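Local atomic coordinates of putative acetyltransferase Ta0821 (Thermoplasma acidophilum DSM 1728, PDB entry 3C26), a protein that is of unproven function but probably transfers an acyl group to an acceptor, as members of the GNAT acetyltransferase family do. Residues A[25-30]-A[126-131]; A[61-66]-A[110-115]; A[144-149]-A[218-223]. All coordinates share one frame; numbering follows the deposited sequence.

Overall arrangement
Interactions 1 and 2 both belong to the GNAT acetyltransferase part of the chain, and interaction 2 is nested along the chain inside the loop that interaction 1 closes; interaction 3 opens only after interaction 1 has closed. Interaction 1 joins the loop ahead of helix 31-40 to the start of helix 129-138, where the second subunit also packs. Strand 141-153 follows that helix and carries one half of interaction 3, which joins it to strand 214-221. The centres of interactions 1 and 2 are about 22 Å apart, those of 1 and 3 about 24 Å, and those of 2 and 3 about 30 Å, on opposite sides of the chain's centre.

Interaction 1 of 3, residues A[25-30]-A[126-131]. With EDO (1,2-ethanediol), chain H; EDO (1,2-ethanediol), chain I.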
loop_
_atom_site.group_PDB
_atom_site.type_symbol
_atom_site.label_atom_id
_atom_site.label_comp_id
_atom_site.label_asym_id
_atom_site.label_seq_id
_atom_site.Cartn_x
_atom_site.Cartn_y
_atom_site.Cartn_z
ATOM N N ASN A 25 -12.895 -2.182 -9.947
ATOM C CA ASN A 25 -11.689 -1.825 -10.733
ATOM C C ASN A 25 -12.129 -1.069 -11.968
ATOM O O ASN A 25 -12.563 -1.624 -12.958
ATOM C CB ASN A 25 -10.887 -3.098 -11.087
ATOM C CG ASN A 25 -9.494 -2.824 -11.689
ATOM O OD1 ASN A 25 -9.221 -1.774 -12.229
ATOM N ND2 ASN A 25 -8.621 -3.817 -11.594
ATOM N N THR A 26 -12.007 0.243 -11.881
ATOM C CA THR A 26 -12.466 1.135 -12.935
ATOM C C THR A 26 -11.293 1.773 -13.684
ATOM O O THR A 26 -11.469 2.645 -14.531
ATOM C CB THR A 26 -13.257 2.295 -12.353
ATOM O OG1 THR A 26 -12.401 2.997 -11.459
ATOM C CG2 THR A 26 -14.519 1.800 -11.627
ATOM N N TRP A 27 -10.112 1.292 -13.367
ATOM C CA TRP A 27 -8.869 1.828 -13.928
ATOM C C TRP A 27 -8.597 1.379 -15.372
ATOM O O TRP A 27 -9.122 0.369 -15.849
ATOM C CB TRP A 27 -7.679 1.445 -13.022
ATOM C CG TRP A 27 -7.683 2.084 -11.659
ATOM C CD1 TRP A 27 -8.735 2.697 -11.031
ATOM C CD2 TRP A 27 -6.604 2.068 -10.710
ATOM N NE1 TRP A 27 -8.353 3.130 -9.760
ATOM C CE2 TRP A 27 -7.058 2.726 -9.539
ATOM C CE3 TRP A 27 -5.294 1.569 -10.740
ATOM C CZ2 TRP A 27 -6.245 2.919 -8.435
ATOM C CZ3 TRP A 27 -4.477 1.776 -9.610
ATOM C CH2 TRP A 27 -4.961 2.429 -8.494
ATOM N N LYS A 28 -7.775 2.197 -16.040
ATOM C CA LYS A 28 -7.266 1.950 -17.415
ATOM C C LYS A 28 -6.678 0.562 -17.520
ATOM O O LYS A 28 -5.804 0.180 -16.735
ATOM C CB LYS A 28 -6.160 2.968 -17.804
ATOM N N VAL A 29 -7.145 -0.184 -18.517
ATOM C CA VAL A 29 -6.708 -1.576 -18.718
ATOM C C VAL A 29 -5.214 -1.593 -19.057
ATOM O O VAL A 29 -4.753 -0.791 -19.833
ATOM C CB VAL A 29 -7.576 -2.337 -19.798
ATOM C CG1 VAL A 29 -6.963 -3.704 -20.129
ATOM C CG2 VAL A 29 -9.045 -2.504 -19.314
ATOM N N GLY A 30 -4.480 -2.523 -18.445
ATOM C CA GLY A 30 -3.005 -2.613 -18.579
ATOM C C GLY A 30 -2.325 -2.805 -17.228
ATOM O O GLY A 30 -2.815 -3.544 -16.368
ATOM N N SER A 126 -7.429 5.489 0.263
ATOM C CA SER A 126 -6.390 6.540 0.154
ATOM C C SER A 126 -5.495 6.343 -1.088
ATOM O O SER A 126 -4.902 7.287 -1.595
ATOM C CB SER A 126 -5.483 6.519 1.383
ATOM O OG SER A 126 -4.896 5.224 1.568
ATOM N N TRP A 127 -5.399 5.110 -1.574
ATOM C CA TRP A 127 -4.560 4.807 -2.783
ATOM C C TRP A 127 -5.334 4.895 -4.102
ATOM O O TRP A 127 -4.776 4.767 -5.197
ATOM C CB TRP A 127 -3.952 3.400 -2.679
ATOM C CG TRP A 127 -4.948 2.295 -2.337
ATOM C CD1 TRP A 127 -5.085 1.687 -1.109
ATOM C CD2 TRP A 127 -5.862 1.631 -3.204
ATOM N NE1 TRP A 127 -6.057 0.748 -1.155
ATOM C CE2 TRP A 127 -6.540 0.662 -2.431
ATOM C CE3 TRP A 127 -6.201 1.770 -4.561
ATOM C CZ2 TRP A 127 -7.542 -0.170 -2.963
ATOM C CZ3 TRP A 127 -7.186 0.921 -5.102
ATOM C CH2 TRP A 127 -7.844 -0.025 -4.304
ATOM N N ASN A 128 -6.650 5.085 -4.004
ATOM C CA ASN A 128 -7.504 5.046 -5.198
ATOM C C ASN A 128 -7.602 6.425 -5.814
ATOM O O ASN A 128 -8.611 7.101 -5.752
ATOM C CB ASN A 128 -8.872 4.442 -4.912
ATOM C CG ASN A 128 -9.625 4.144 -6.173
ATOM O OD1 ASN A 128 -9.143 4.452 -7.257
ATOM N ND2 ASN A 128 -10.796 3.487 -6.057
ATOM N N GLU A 129 -6.491 6.801 -6.425
ATOM C CA GLU A 129 -6.300 8.133 -6.915
ATOM C C GLU A 129 -7.351 8.563 -7.940
ATOM O O GLU A 129 -7.820 9.682 -7.871
ATOM C CB GLU A 129 -4.898 8.321 -7.477
ATOM C CG GLU A 129 -4.527 9.761 -7.665
ATOM C CD GLU A 129 -4.324 10.544 -6.343
ATOM O OE1 GLU A 129 -4.174 9.953 -5.271
ATOM O OE2 GLU A 129 -4.308 11.787 -6.409
ATOM N N PRO A 130 -7.681 7.696 -8.933
ATOM C CA PRO A 130 -8.713 8.079 -9.908
ATOM C C PRO A 130 -10.073 8.340 -9.236
ATOM O O PRO A 130 -10.779 9.271 -9.577
ATOM C CB PRO A 130 -8.773 6.847 -10.814
ATOM C CG PRO A 130 -7.372 6.332 -10.785
ATOM C CD PRO A 130 -6.978 6.463 -9.349
ATOM N N SER A 131 -10.433 7.514 -8.279
ATOM C CA SER A 131 -11.694 7.722 -7.571
ATOM C C SER A 131 -11.643 8.960 -6.685
ATOM O O SER A 131 -12.608 9.683 -6.596
ATOM C CB SER A 131 -12.077 6.500 -6.757
ATOM O OG SER A 131 -12.237 5.386 -7.623
HETATM C C1 EDO H . -0.573 4.516 -0.119
HETATM O O1 EDO H . -1.041 3.169 0.065
HETATM C C2 EDO H . -1.749 5.428 -0.409
HETATM O O2 EDO H . -2.411 5.503 0.835
HETATM C C1 EDO I . -7.052 13.517 -3.478
HETATM O O1 EDO I . -6.584 12.952 -4.715
HETATM C C2 EDO I . -7.205 15.021 -3.597
HETATM O O2 EDO I . -8.155 15.286 -4.622
HETATM O O HOH W 1 -12.400 2.245 -8.311
HETATM O O HOH W 2 -12.372 5.697 -10.952
#
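W27 and P130 carry the closest backbone approach, CA to CA 7.4 Å, between a loop (25-30) with no regular structure and the turn 126-128 that leads into helix 129-138. W27 reaches across with its indole. Its NE1 donates to OD1 of N128 at 2.9 Å, with an N-H...O angle of 148°; the oxygen lies in the indole plane, whereas the donor is tilted 35° from the carbonyl plane of N128. The same OD1 accepts a weak capping bond from the backbone N of S131 at 3.5 Å, N128 holding the N-cap position of the helix. With its CG anti to the backbone N (chi1 -168°), N128 keeps the amide between indole and helix end. P130 lies over one indole face, its CG 3.8 Å from the centroid of the five-membered ring of W27, a CH-pi contact. CZ2 of W27 comes up to the edge of the W127 ring, near its plane, 4.0 Å from CZ3 of W127. Replacing W27 with an alanine would probably leave OD1 of N128 without its indole donor and take the indole face away from P130. A water accepts from ND2 of N128 at 3.0 Å and also bonds to OG1 of T26. Y36 of helix 31-40 meets both indoles edge-to-face, and the second subunit brings L35 against them and K38 into a salt bridge with E129.

Interaction 2 of 3, residues A[61-66]-A[110-115]; sequences SVYVLR and IQFLRG
Y63 on strand 62-67 and F112 near the end of helix 101-113 mark the nearest backbone approach, their CA atoms 10.5 Å apart, so the gap is bridged by two long side chains alone. This is helix-on-sheet packing within the GNAT fold, at its surface. Both residues point their CB toward the opposite segment, and the two side chains cross at about a right angle. F112 sets CE2 over one face of the Y63 ring, 3.8 Å above the plane and displaced toward the rim, with CZ beside it toward the hydroxyl end. The rings meet obliquely, planes 48° apart and centroids 4.8 Å apart. In F112, CG stands anti to the backbone N (chi1 -180°), and this carries the ring off the helix toward the strand. No hydrogen bond joins the segments; the contact is apolar apart from the tyrosine hydroxyl. M77 of strand 70-79 touches both rings, F8 meets that of Y63, and K116 makes a cation-pi contact with F112. At the closest point, OH of Y63 lies 3.5 Å from CZ of F112, with CZ of Y63 only slightly farther from that same atom, at 3.7 Å.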
loop_
_atom_site.group_PDB
_atom_site.type_symbol
_atom_site.label_atom_id
_atom_site.label_comp_id
_atom_site.label_asym_id
_atom_site.label_seq_id
_atom_site.Cartn_x
_atom_site.Cartn_y
_atom_site.Cartn_z
ATOM N N SER A 61 -32.074 -0.758 -3.600
ATOM C CA SER A 61 -31.168 0.334 -3.248
ATOM C C SER A 61 -30.057 0.456 -4.253
ATOM O O SER A 61 -29.174 1.320 -4.136
ATOM C CB SER A 61 -30.606 0.162 -1.827
ATOM O OG SER A 61 -29.915 -1.049 -1.711
ATOM N N VAL A 62 -30.112 -0.408 -5.258
ATOM C CA VAL A 62 -29.089 -0.392 -6.314
ATOM C C VAL A 62 -29.647 0.217 -7.612
ATOM O O VAL A 62 -30.715 -0.092 -8.082
ATOM C CB VAL A 62 -28.431 -1.758 -6.556
ATOM C CG1 VAL A 62 -27.379 -1.642 -7.627
ATOM C CG2 VAL A 62 -27.819 -2.285 -5.285
ATOM N N TYR A 63 -28.909 1.180 -8.120
ATOM C CA TYR A 63 -29.240 1.845 -9.380
ATOM C C TYR A 63 -28.160 1.512 -10.385
ATOM O O TYR A 63 -26.998 1.232 -10.033
ATOM C CB TYR A 63 -29.399 3.358 -9.183
ATOM C CG TYR A 63 -30.728 3.677 -8.540
ATOM C CD1 TYR A 63 -30.941 3.451 -7.189
ATOM C CD2 TYR A 63 -31.772 4.154 -9.283
ATOM C CE1 TYR A 63 -32.180 3.683 -6.617
ATOM C CE2 TYR A 63 -32.998 4.384 -8.718
ATOM C CZ TYR A 63 -33.195 4.158 -7.399
ATOM O OH TYR A 63 -34.443 4.409 -6.872
ATOM N N VAL A 64 -28.568 1.527 -11.641
ATOM C CA VAL A 64 -27.690 1.157 -12.739
ATOM C C VAL A 64 -27.755 2.101 -13.906
ATOM O O VAL A 64 -28.715 2.860 -14.085
ATOM C CB VAL A 64 -27.970 -0.293 -13.261
ATOM C CG1 VAL A 64 -27.732 -1.328 -12.122
ATOM C CG2 VAL A 64 -29.387 -0.425 -13.871
ATOM N N LEU A 65 -26.655 2.091 -14.646
ATOM C CA LEU A 65 -26.606 2.647 -15.983
ATOM C C LEU A 65 -26.887 1.488 -16.915
ATOM O O LEU A 65 -26.335 0.391 -16.750
ATOM C CB LEU A 65 -25.266 3.312 -16.310
ATOM C CG LEU A 65 -25.018 4.704 -15.739
ATOM C CD1 LEU A 65 -23.685 5.207 -16.293
ATOM C CD2 LEU A 65 -26.080 5.607 -16.107
ATOM N N ARG A 66 -27.776 1.724 -17.876
ATOM C CA ARG A 66 -28.145 0.701 -18.853
ATOM C C ARG A 66 -27.848 1.130 -20.269
ATOM O O ARG A 66 -28.050 2.279 -20.641
ATOM C CB ARG A 66 -29.652 0.395 -18.836
ATOM C CG ARG A 66 -30.194 -0.106 -17.531
ATOM C CD ARG A 66 -31.607 -0.642 -17.752
ATOM N NE ARG A 66 -32.191 -0.921 -16.464
ATOM C CZ ARG A 66 -32.060 -2.069 -15.832
ATOM N NH1 ARG A 66 -31.413 -3.052 -16.409
ATOM N NH2 ARG A 66 -32.591 -2.228 -14.636
ATOM N N ILE A 110 -26.079 12.385 -8.330
ATOM C CA ILE A 110 -26.167 13.690 -7.633
ATOM C C ILE A 110 -27.462 14.378 -7.991
ATOM O O ILE A 110 -28.143 14.956 -7.142
ATOM C CB ILE A 110 -24.940 14.600 -7.927
ATOM C CG1 ILE A 110 -23.699 13.967 -7.256
ATOM C CG2 ILE A 110 -25.176 16.051 -7.432
ATOM C CD1 ILE A 110 -22.389 14.363 -7.869
ATOM N N GLN A 111 -27.825 14.256 -9.254
ATOM C CA GLN A 111 -29.037 14.884 -9.786
ATOM C C GLN A 111 -30.277 14.230 -9.196
ATOM O O GLN A 111 -31.194 14.898 -8.734
ATOM C CB GLN A 111 -29.074 14.848 -11.314
ATOM C CG GLN A 111 -30.440 15.236 -11.856
ATOM C CD GLN A 111 -30.387 16.126 -13.096
ATOM O OE1 GLN A 111 -29.318 16.399 -13.635
ATOM N NE2 GLN A 111 -31.545 16.605 -13.530
ATOM N N PHE A 112 -30.260 12.909 -9.225
ATOM C CA PHE A 112 -31.318 12.072 -8.664
ATOM C C PHE A 112 -31.598 12.312 -7.177
ATOM O O PHE A 112 -32.741 12.151 -6.731
ATOM C CB PHE A 112 -30.938 10.601 -8.852
ATOM C CG PHE A 112 -31.953 9.620 -8.317
ATOM C CD1 PHE A 112 -33.148 9.441 -8.961
ATOM C CD2 PHE A 112 -31.657 8.810 -7.223
ATOM C CE1 PHE A 112 -34.079 8.515 -8.505
ATOM C CE2 PHE A 112 -32.581 7.915 -6.753
ATOM C CZ PHE A 112 -33.798 7.765 -7.395
ATOM N N LEU A 113 -30.588 12.737 -6.417
ATOM C CA LEU A 113 -30.726 12.906 -4.947
ATOM C C LEU A 113 -30.903 14.367 -4.541
ATOM O O LEU A 113 -31.172 14.674 -3.400
ATOM C CB LEU A 113 -29.568 12.268 -4.185
ATOM C CG LEU A 113 -29.498 10.742 -4.245
ATOM C CD1 LEU A 113 -28.294 10.278 -3.484
ATOM C CD2 LEU A 113 -30.761 10.124 -3.706
ATOM N N ARG A 114 -30.833 15.251 -5.525
ATOM C CA ARG A 114 -31.015 16.684 -5.295
ATOM C C ARG A 114 -32.420 16.890 -4.738
ATOM O O ARG A 114 -33.402 16.520 -5.365
ATOM C CB ARG A 114 -30.847 17.503 -6.603
ATOM C CG ARG A 114 -30.696 19.061 -6.394
ATOM C CD ARG A 114 -30.478 19.871 -7.708
ATOM N NE ARG A 114 -29.697 19.104 -8.716
ATOM C CZ ARG A 114 -28.362 19.065 -8.765
ATOM N NH1 ARG A 114 -27.664 19.736 -7.873
ATOM N NH2 ARG A 114 -27.719 18.343 -9.684
ATOM N N GLY A 115 -32.495 17.450 -3.537
ATOM C CA GLY A 115 -33.776 17.780 -2.907
ATOM C C GLY A 115 -34.298 16.714 -1.972
ATOM O O GLY A 115 -35.271 16.927 -1.237
#

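Interaction 3 of 3, residues A[144-149]-A[218-223]. With EDO (1,2-ethanediol), chain F.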
loop_
_atom_site.group_PDB
_atom_site.type_symbol
_atom_site.label_atom_id
_atom_site.label_comp_id
_atom_site.label_asym_id
_atom_site.label_seq_id
_atom_site.Cartn_x
_atom_site.Cartn_y
_atom_site.Cartn_z
ATOM N N GLU A 144 -13.182 12.720 6.921
ATOM C CA GLU A 144 -12.582 11.818 7.899
ATOM C C GLU A 144 -11.682 10.766 7.253
ATOM O O GLU A 144 -11.725 10.534 6.039
ATOM C CB GLU A 144 -13.687 11.203 8.801
ATOM C CG GLU A 144 -13.236 10.390 10.080
ATOM C CD GLU A 144 -12.264 11.097 11.014
ATOM O OE1 GLU A 144 -11.026 11.133 10.768
ATOM O OE2 GLU A 144 -12.745 11.669 12.013
ATOM N N GLU A 145 -10.892 10.095 8.083
ATOM C CA GLU A 145 -10.002 9.067 7.559
ATOM C C GLU A 145 -9.741 7.983 8.595
ATOM O O GLU A 145 -9.565 8.282 9.783
ATOM C CB GLU A 145 -8.705 9.776 7.099
ATOM C CG GLU A 145 -7.470 8.999 7.140
ATOM C CD GLU A 145 -6.351 9.672 6.369
ATOM O OE1 GLU A 145 -5.923 10.801 6.714
ATOM O OE2 GLU A 145 -5.905 9.069 5.404
ATOM N N TYR A 146 -9.744 6.727 8.129
ATOM C CA TYR A 146 -9.535 5.525 8.966
ATOM C C TYR A 146 -8.373 4.670 8.471
ATOM O O TYR A 146 -8.564 3.781 7.630
ATOM C CB TYR A 146 -10.787 4.617 9.025
ATOM C CG TYR A 146 -11.910 5.176 9.846
ATOM C CD1 TYR A 146 -12.592 6.316 9.433
ATOM C CD2 TYR A 146 -12.299 4.579 11.036
ATOM C CE1 TYR A 146 -13.617 6.867 10.203
ATOM C CE2 TYR A 146 -13.338 5.114 11.815
ATOM C CZ TYR A 146 -13.985 6.252 11.387
ATOM O OH TYR A 146 -15.001 6.764 12.130
ATOM N N PRO A 147 -7.159 4.920 8.992
ATOM C CA PRO A 147 -6.028 4.074 8.663
ATOM C C PRO A 147 -6.359 2.607 8.898
ATOM O O PRO A 147 -7.098 2.277 9.811
ATOM C CB PRO A 147 -4.944 4.545 9.632
ATOM C CG PRO A 147 -5.258 5.858 9.954
ATOM C CD PRO A 147 -6.758 6.030 9.867
ATOM N N ILE A 148 -5.821 1.748 8.036
ATOM C CA ILE A 148 -6.143 0.306 8.010
ATOM C C ILE A 148 -5.000 -0.577 8.503
ATOM O O ILE A 148 -3.901 -0.467 8.027
ATOM C CB ILE A 148 -6.441 -0.125 6.584
ATOM C CG1 ILE A 148 -7.666 0.620 6.000
ATOM C CG2 ILE A 148 -6.682 -1.645 6.537
ATOM C CD1 ILE A 148 -7.881 0.412 4.464
ATOM N N TYR A 149 -5.287 -1.452 9.452
ATOM C CA TYR A 149 -4.309 -2.366 10.073
ATOM C C TYR A 149 -4.797 -3.760 9.927
ATOM O O TYR A 149 -5.847 -4.102 10.451
ATOM C CB TYR A 149 -4.150 -2.066 11.575
ATOM C CG TYR A 149 -3.844 -0.627 11.833
ATOM C CD1 TYR A 149 -4.854 0.327 11.827
ATOM C CD2 TYR A 149 -2.519 -0.194 11.998
ATOM C CE1 TYR A 149 -4.570 1.687 12.019
ATOM C CE2 TYR A 149 -2.236 1.125 12.172
ATOM C CZ TYR A 149 -3.275 2.069 12.208
ATOM O OH TYR A 149 -2.973 3.409 12.375
ATOM N N PHE A 218 -14.248 -1.544 13.134
ATOM C CA PHE A 218 -14.125 -0.117 12.936
ATOM C C PHE A 218 -14.028 0.594 14.281
ATOM O O PHE A 218 -14.995 0.709 15.039
ATOM C CB PHE A 218 -15.315 0.428 12.176
ATOM C CG PHE A 218 -15.314 0.097 10.758
ATOM C CD1 PHE A 218 -15.590 -1.190 10.325
ATOM C CD2 PHE A 218 -14.973 1.063 9.818
ATOM C CE1 PHE A 218 -15.582 -1.491 8.984
ATOM C CE2 PHE A 218 -14.981 0.765 8.445
ATOM C CZ PHE A 218 -15.259 -0.502 8.039
ATOM N N VAL A 219 -12.848 1.103 14.566
ATOM C CA VAL A 219 -12.598 1.738 15.856
ATOM C C VAL A 219 -12.869 3.206 15.720
ATOM O O VAL A 219 -12.046 3.975 15.236
ATOM C CB VAL A 219 -11.196 1.480 16.343
ATOM C CG1 VAL A 219 -10.988 2.030 17.796
ATOM C CG2 VAL A 219 -10.951 -0.006 16.294
ATOM N N ASN A 220 -14.060 3.564 16.167
ATOM C CA ASN A 220 -14.570 4.947 16.136
ATOM C C ASN A 220 -14.101 5.816 17.299
ATOM O O ASN A 220 -14.070 7.042 17.210
ATOM C CB ASN A 220 -16.092 4.924 16.098
ATOM C CG ASN A 220 -16.637 4.420 14.753
ATOM O OD1 ASN A 220 -16.327 4.995 13.718
ATOM N ND2 ASN A 220 -17.427 3.345 14.773
ATOM N N ASP A 221 -13.793 5.148 18.400
ATOM C CA ASP A 221 -13.305 5.778 19.623
ATOM C C ASP A 221 -12.756 4.735 20.586
ATOM O O ASP A 221 -13.176 3.574 20.622
ATOM C CB ASP A 221 -14.384 6.625 20.334
ATOM C CG ASP A 221 -13.766 7.711 21.264
ATOM O OD1 ASP A 221 -12.507 7.716 21.451
ATOM O OD2 ASP A 221 -14.545 8.569 21.744
ATOM N N SER A 222 -11.760 5.168 21.331
ATOM C CA SER A 222 -11.153 4.320 22.360
ATOM C C SER A 222 -10.240 5.141 23.251
ATOM O O SER A 222 -9.587 6.045 22.758
ATOM C CB SER A 222 -10.339 3.177 21.747
ATOM O OG SER A 222 -9.700 2.474 22.802
ATOM N N ASP A 223 -10.196 4.839 24.543
ATOM C CA ASP A 223 -9.268 5.553 25.409
ATOM C C ASP A 223 -7.906 4.933 25.272
ATOM O O ASP A 223 -6.928 5.537 25.650
ATOM C CB ASP A 223 -9.708 5.561 26.885
HETATM C C1 EDO F . -2.348 7.471 7.073
HETATM O O1 EDO F . -3.610 8.143 7.268
HETATM C C2 EDO F . -2.438 6.303 6.085
HETATM O O2 EDO F . -2.152 6.737 4.748
#
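Y146 spans the space between strands 141-153 and 214-221, which are not adjacent: strand 237-243 runs between them, and the closest CA atoms, of Y146 and F218, are 8.3 Å apart. This is packing across an intervening strand, and 218-223 contributes a classic beta bulge at N220 and D221. Walking along 144-149, E144 comes first. Its OE1 accepts from the backbone N of E145 at 2.9 Å through the anti lone pair, in a nearly straight bond, while its OE2 makes a salt bridge with R244, an arginine that also binds the carbonyl O of N220 and so ties both strands together beside the contact. E145 comes next, its OE2 bonded to S258 and, weakly, to a 1,2-ethanediol that probably came from the crystallisation liquor. Y146 then does the bridging. CG sits anti to the carbonyl carbon (chi1 -72°), and the ring is directed across to 218-223. There the OH of Y146 donates to OD1 of N220 at 2.7 Å, the one hydrogen bond between the two segments, and the oxygen lies at the ring's edge, near its plane. The backbone N of F176 is a second donor to OD1, so two bonds grip this buried oxygen, and the ring of F176 meets that of Y146 edge-to-face. CE2 of Y146 passes 3.8 Å from the carbonyl O of V219. P147, I148 and Y149 carry the strand onward past the contact. The ring of Y146 and the amide of N220 stand 82° apart, yet the OH of Y146 reaches OD1 of N220 in the carbonyl plane, with a C=O...O angle of 157°.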